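Local coordinates for protein flavin-dependent monooxygenase, oxygenase subunit HsaA (Mycobacterium tuberculosis, PDB 3AFF) that probably hydroxylates the phenolic ring of a secosteroid formed during cholesterol catabolism, using reduced flavin and molecular oxygen as the oxygenase component of a two-component monooxygenase, at residues L13-N18 against D45-F50; F50-P55 against A66-A71. All coordinates share one frame; numbering follows the deposited sequence.

Contact 1 of 2, residues L13-N18 against D45-F50; sequences LAAIDN and DDVGFF
Ala15 and Val47 meet where helix 9-33 passes the C-terminal end of helix 38-47. The methyl CB of Ala15 lies 3.8 Å from Val47 CB and nearly as close to Val47 CG1, and the small alanine lets the backbones come to 6.1 Å between the CA atoms of these two residues. One residue on, Ile16 extends the apolar seam with its longer branch. Its CG1 passes 4.2 Å from Val47 CG2, the two side chains crossing at about a right angle, and CD1 goes on to the rim of the Phe49 ring, 3.7 Å from Phe49 CD1 and near the ring plane. Thus Ile16 touches this ring at an edge and not over a face.

Phe49 holds CG anti to its backbone N (chi1 170°), which sets the ring edge at CD1 beside the Ile16 methyl; the ring also packs on Leu44 and Ser86. Between Val47 and Phe49 the chain turns at Gly48, whose positive phi of 96° ends helix 38-47 in a Schellman motif; Gly48 N bonds back to Asp45 O at 3.0 Å. This turn brings Val47 and Phe49 to bear on successive parts of the same isoleucine. Outside the apolar seam, Asp17 forms a salt bridge to Arg74 of helix 65-76. The arrangement is helix-to-helix-end packing within the all-helical N-terminal domain of the acyl-CoA dehydrogenase fold.

Contact 2 of 2, residues F50-P55 against A66-A71; sequences FTLLQP and ALFFEA
The loop that leads from helix 38-47 to helix 65-76 folds back on the second of these helices, and Leu53 and Leu52 meet Phe68 there. Leu53 lays CD1 over one face of the Phe68 ring in a CH-pi contact, 3.5 Å from the centroid and 17° off the ring normal. The methyl sits toward the CG side of the ring, only 3.3 Å from Phe68 CG, so this face is closely packed. Leu52 comes to the same ring from its edge: Leu52 CB lies near the ring plane, 3.9 Å from Phe68 CD1. Leu52 CD1 reaches further along helix 65-76 to Ala71 CB at 4.2 Å, one turn beyond Phe68.

At chi1 177° the Phe68 ring points away from its own backbone N and reaches the loop, where it meets both leucines. The site is buried in the N-terminal helical domain of the acyl-CoA dehydrogenase fold, with the side chain of Phe68 about 11 Å from that of Trp84, an FMN-binding residue by similarity. The chain at 50-52 coils like a helix but lacks its regular bonding, and backbone hydrogen bonds pair Thr51 with Leu61, Leu52 with Cys63 and Gln54 with Gln62, tying this part of the chain to the end of the same connection. Leu53 O is hydrogen-bonded by Tyr229 OH.

In the fold
Contact 1 lies nearer the periphery and is partly buried, whereas contact 2 is wholly buried and closer to the centre of the chain. Both are apolar, but the first rests on aliphatic packing with a ring touched at its edge, the second on a ring approached over a face and at an edge. They follow in series along the chain and join directly: Phe49 CZ is 3.6 Å from Phe68 CE1, the two ring planes inclined by about 30°, and Leu13 CD1 is 3.5 Å from Ala71 CB. Helix 65-76 thus packs against both helix 9-33 and the loop that follows helix 38-47.

Contact 1 of 2, residues L13-N18 against D45-F50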
loop_
_atom_site.group_PDB
_atom_site.type_symbol
_atom_site.label_atom_id
_atom_site.label_comp_id
_atom_site.label_asym_id
_atom_site.label_seq_id
_atom_site.Cartn_x
_atom_site.Cartn_y
_atom_site.Cartn_z
ATOM N N LEU A 13 0.470 -27.877 -41.166
ATOM C CA LEU A 13 -0.446 -27.084 -40.289
ATOM C C LEU A 13 -1.796 -26.797 -41.008
ATOM O O LEU A 13 -2.899 -27.055 -40.481
ATOM C CB LEU A 13 0.278 -25.785 -39.853
ATOM C CG LEU A 13 0.332 -25.280 -38.404
ATOM C CD1 LEU A 13 0.062 -26.360 -37.365
ATOM C CD2 LEU A 13 1.613 -24.535 -38.071
ATOM N N ALA A 14 -1.683 -26.307 -42.254
ATOM C CA ALA A 14 -2.826 -26.104 -43.168
ATOM C C ALA A 14 -3.743 -27.322 -43.296
ATOM O O ALA A 14 -4.952 -27.189 -43.195
ATOM C CB ALA A 14 -2.301 -25.681 -44.560
ATOM N N ALA A 15 -3.135 -28.506 -43.478
ATOM C CA ALA A 15 -3.832 -29.781 -43.578
ATOM C C ALA A 15 -4.477 -30.293 -42.279
ATOM O O ALA A 15 -5.486 -30.985 -42.306
ATOM C CB ALA A 15 -2.882 -30.831 -44.163
ATOM N N ILE A 16 -3.868 -29.986 -41.149
ATOM C CA ILE A 16 -4.485 -30.225 -39.830
ATOM C C ILE A 16 -5.792 -29.413 -39.683
ATOM O O ILE A 16 -6.823 -29.921 -39.223
ATOM C CB ILE A 16 -3.438 -29.940 -38.687
ATOM C CG1 ILE A 16 -2.490 -31.157 -38.570
ATOM C CG2 ILE A 16 -4.129 -29.689 -37.372
ATOM C CD1 ILE A 16 -1.134 -30.867 -37.977
ATOM N N ASP A 17 -5.755 -28.167 -40.127
ATOM C CA ASP A 17 -6.961 -27.390 -40.202
ATOM C C ASP A 17 -8.099 -28.100 -40.945
ATOM O O ASP A 17 -9.230 -28.140 -40.466
ATOM C CB ASP A 17 -6.640 -26.069 -40.857
ATOM C CG ASP A 17 -6.379 -24.980 -39.851
ATOM O OD1 ASP A 17 -6.294 -25.267 -38.610
ATOM O OD2 ASP A 17 -6.279 -23.815 -40.301
ATOM N N ASN A 18 -7.805 -28.702 -42.100
ATOM C CA ASN A 18 -8.828 -29.455 -42.808
ATOM C C ASN A 18 -9.367 -30.654 -42.046
ATOM O O ASN A 18 -10.513 -31.085 -42.287
ATOM C CB ASN A 18 -8.349 -29.856 -44.185
ATOM C CG ASN A 18 -8.314 -28.683 -45.123
ATOM O OD1 ASN A 18 -7.288 -28.397 -45.780
ATOM N ND2 ASN A 18 -9.423 -27.950 -45.160
ATOM N N ASP A 45 -1.181 -39.234 -39.454
ATOM C CA ASP A 45 0.008 -39.742 -40.092
ATOM C C ASP A 45 0.071 -39.285 -41.584
ATOM O O ASP A 45 1.083 -38.753 -42.047
ATOM C CB ASP A 45 0.107 -41.267 -39.948
ATOM C CG ASP A 45 1.442 -41.809 -40.510
ATOM O OD1 ASP A 45 2.535 -41.453 -39.987
ATOM O OD2 ASP A 45 1.389 -42.511 -41.533
ATOM N N ASP A 46 -1.032 -39.501 -42.314
ATOM C CA ASP A 46 -1.167 -39.104 -43.755
ATOM C C ASP A 46 -0.849 -37.636 -44.051
ATOM O O ASP A 46 -0.203 -37.360 -45.054
ATOM C CB ASP A 46 -2.599 -39.337 -44.263
ATOM C CG ASP A 46 -2.949 -40.807 -44.478
ATOM O OD1 ASP A 46 -2.052 -41.692 -44.492
ATOM O OD2 ASP A 46 -4.172 -41.069 -44.585
ATOM N N VAL A 47 -1.322 -36.693 -43.234
ATOM C CA VAL A 47 -1.034 -35.249 -43.490
ATOM C C VAL A 47 0.373 -34.869 -43.023
ATOM O O VAL A 47 0.848 -33.737 -43.242
ATOM C CB VAL A 47 -2.055 -34.278 -42.815
ATOM C CG1 VAL A 47 -3.489 -34.596 -43.285
ATOM C CG2 VAL A 47 -1.906 -34.291 -41.230
ATOM N N GLY A 48 1.050 -35.809 -42.361
ATOM C CA GLY A 48 2.441 -35.591 -42.012
ATOM C C GLY A 48 2.683 -35.067 -40.592
ATOM O O GLY A 48 3.776 -34.616 -40.289
ATOM N N PHE A 49 1.678 -35.147 -39.726
ATOM C CA PHE A 49 1.791 -34.583 -38.346
ATOM C C PHE A 49 2.967 -35.159 -37.555
ATOM O O PHE A 49 3.741 -34.416 -36.939
ATOM C CB PHE A 49 0.494 -34.747 -37.540
ATOM C CG PHE A 49 0.667 -34.416 -36.078
ATOM C CD1 PHE A 49 0.630 -33.078 -35.649
ATOM C CD2 PHE A 49 0.994 -35.435 -35.129
ATOM C CE1 PHE A 49 0.829 -32.757 -34.266
ATOM C CE2 PHE A 49 1.225 -35.093 -33.786
ATOM C CZ PHE A 49 1.126 -33.748 -33.355
ATOM N N PHE A 50 3.111 -36.495 -37.573
ATOM C CA PHE A 50 4.209 -37.154 -36.814
ATOM C C PHE A 50 5.599 -36.862 -37.343
ATOM O O PHE A 50 6.604 -36.962 -36.590
ATOM C CB PHE A 50 3.979 -38.655 -36.673
ATOM C CG PHE A 50 2.716 -38.978 -35.971
ATOM C CD1 PHE A 50 2.583 -38.733 -34.587
ATOM C CD2 PHE A 50 1.641 -39.437 -36.675
ATOM C CE1 PHE A 50 1.378 -39.020 -33.905
ATOM C CE2 PHE A 50 0.440 -39.723 -36.020
ATOM C CZ PHE A 50 0.305 -39.514 -34.640
#

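Contact 2 of 2, residues F50-P55 against A66-A71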
loop_
_atom_site.group_PDB
_atom_site.type_symbol
_atom_site.label_atom_id
_atom_site.label_comp_id
_atom_site.label_asym_id
_atom_site.label_seq_id
_atom_site.Cartn_x
_atom_site.Cartn_y
_atom_site.Cartn_z
ATOM N N PHE A 50 3.111 -36.495 -37.573
ATOM C CA PHE A 50 4.209 -37.154 -36.814
ATOM C C PHE A 50 5.599 -36.862 -37.343
ATOM O O PHE A 50 6.604 -36.962 -36.590
ATOM C CB PHE A 50 3.979 -38.655 -36.673
ATOM C CG PHE A 50 2.716 -38.978 -35.971
ATOM C CD1 PHE A 50 2.583 -38.733 -34.587
ATOM C CD2 PHE A 50 1.641 -39.437 -36.675
ATOM C CE1 PHE A 50 1.378 -39.020 -33.905
ATOM C CE2 PHE A 50 0.440 -39.723 -36.020
ATOM C CZ PHE A 50 0.305 -39.514 -34.640
ATOM N N THR A 51 5.683 -36.411 -38.596
ATOM C CA THR A 51 6.982 -35.997 -39.150
ATOM C C THR A 51 7.532 -34.659 -38.674
ATOM O O THR A 51 8.725 -34.360 -38.899
ATOM C CB THR A 51 6.999 -35.967 -40.720
ATOM O OG1 THR A 51 6.226 -34.837 -41.190
ATOM C CG2 THR A 51 6.421 -37.280 -41.277
ATOM N N LEU A 52 6.694 -33.855 -38.002
ATOM C CA LEU A 52 6.996 -32.450 -37.757
ATOM C C LEU A 52 8.312 -32.227 -37.064
ATOM O O LEU A 52 9.120 -31.398 -37.486
ATOM C CB LEU A 52 5.877 -31.789 -36.925
ATOM C CG LEU A 52 4.647 -31.322 -37.721
ATOM C CD1 LEU A 52 3.417 -31.049 -36.844
ATOM C CD2 LEU A 52 4.972 -30.131 -38.709
ATOM N N LEU A 53 8.523 -32.990 -35.990
ATOM C CA LEU A 53 9.716 -32.879 -35.165
ATOM C C LEU A 53 10.709 -34.014 -35.373
ATOM O O LEU A 53 11.756 -34.051 -34.735
ATOM C CB LEU A 53 9.274 -32.839 -33.693
ATOM C CG LEU A 53 8.674 -31.499 -33.234
ATOM C CD1 LEU A 53 8.204 -31.698 -31.790
ATOM C CD2 LEU A 53 9.811 -30.447 -33.227
ATOM N N GLN A 54 10.381 -34.916 -36.291
ATOM C CA GLN A 54 11.266 -36.020 -36.728
ATOM C C GLN A 54 12.473 -35.513 -37.575
ATOM O O GLN A 54 12.331 -34.551 -38.314
ATOM C CB GLN A 54 10.434 -37.017 -37.491
ATOM C CG GLN A 54 11.232 -38.254 -37.978
ATOM C CD GLN A 54 10.338 -39.275 -38.588
ATOM O OE1 GLN A 54 9.378 -38.937 -39.287
ATOM N NE2 GLN A 54 10.649 -40.562 -38.358
ATOM N N PRO A 55 13.669 -36.105 -37.423
ATOM C CA PRO A 55 14.803 -35.636 -38.227
ATOM C C PRO A 55 14.669 -35.840 -39.751
ATOM O O PRO A 55 13.943 -36.734 -40.242
ATOM C CB PRO A 55 16.008 -36.386 -37.621
ATOM C CG PRO A 55 15.494 -36.821 -36.254
ATOM C CD PRO A 55 14.090 -37.104 -36.417
ATOM N N ALA A 66 7.724 -24.117 -32.133
ATOM C CA ALA A 66 6.488 -23.372 -31.922
ATOM C C ALA A 66 5.364 -23.783 -32.867
ATOM O O ALA A 66 4.166 -23.779 -32.507
ATOM C CB ALA A 66 6.778 -21.880 -31.964
ATOM N N LEU A 67 5.725 -24.199 -34.092
ATOM C CA LEU A 67 4.721 -24.706 -34.999
ATOM C C LEU A 67 4.171 -26.037 -34.590
ATOM O O LEU A 67 2.979 -26.320 -34.816
ATOM C CB LEU A 67 5.289 -24.848 -36.415
ATOM C CG LEU A 67 5.645 -23.495 -37.027
ATOM C CD1 LEU A 67 6.229 -23.748 -38.394
ATOM C CD2 LEU A 67 4.398 -22.533 -37.108
ATOM N N PHE A 68 5.030 -26.919 -34.092
ATOM C CA PHE A 68 4.539 -28.174 -33.547
ATOM C C PHE A 68 3.537 -27.944 -32.412
ATOM O O PHE A 68 2.490 -28.564 -32.405
ATOM C CB PHE A 68 5.698 -29.060 -33.023
ATOM C CG PHE A 68 5.202 -30.338 -32.389
ATOM C CD1 PHE A 68 4.897 -31.452 -33.184
ATOM C CD2 PHE A 68 5.015 -30.417 -30.999
ATOM C CE1 PHE A 68 4.439 -32.613 -32.609
ATOM C CE2 PHE A 68 4.524 -31.585 -30.425
ATOM C CZ PHE A 68 4.259 -32.668 -31.226
ATOM N N PHE A 69 3.848 -27.075 -31.449
ATOM C CA PHE A 69 2.871 -26.816 -30.342
ATOM C C PHE A 69 1.541 -26.169 -30.767
ATOM O O PHE A 69 0.470 -26.543 -30.262
ATOM C CB PHE A 69 3.538 -26.122 -29.133
ATOM C CG PHE A 69 4.619 -26.956 -28.511
ATOM C CD1 PHE A 69 4.332 -28.234 -28.024
ATOM C CD2 PHE A 69 5.946 -26.497 -28.443
ATOM C CE1 PHE A 69 5.362 -29.039 -27.452
ATOM C CE2 PHE A 69 6.969 -27.267 -27.874
ATOM C CZ PHE A 69 6.702 -28.549 -27.378
ATOM N N GLU A 70 1.602 -25.281 -31.776
ATOM C CA GLU A 70 0.408 -24.702 -32.398
ATOM C C GLU A 70 -0.529 -25.739 -33.000
ATOM O O GLU A 70 -1.736 -25.704 -32.798
ATOM C CB GLU A 70 0.830 -23.653 -33.487
ATOM C CG GLU A 70 -0.295 -23.217 -34.406
ATOM C CD GLU A 70 -1.383 -22.420 -33.657
ATOM O OE1 GLU A 70 -2.561 -22.376 -34.178
ATOM O OE2 GLU A 70 -1.055 -21.897 -32.532
ATOM N N ALA A 71 0.048 -26.661 -33.774
ATOM C CA ALA A 71 -0.636 -27.865 -34.202
ATOM C C ALA A 71 -1.384 -28.624 -33.109
ATOM O O ALA A 71 -2.563 -29.022 -33.303
ATOM C CB ALA A 71 0.416 -28.810 -34.923
#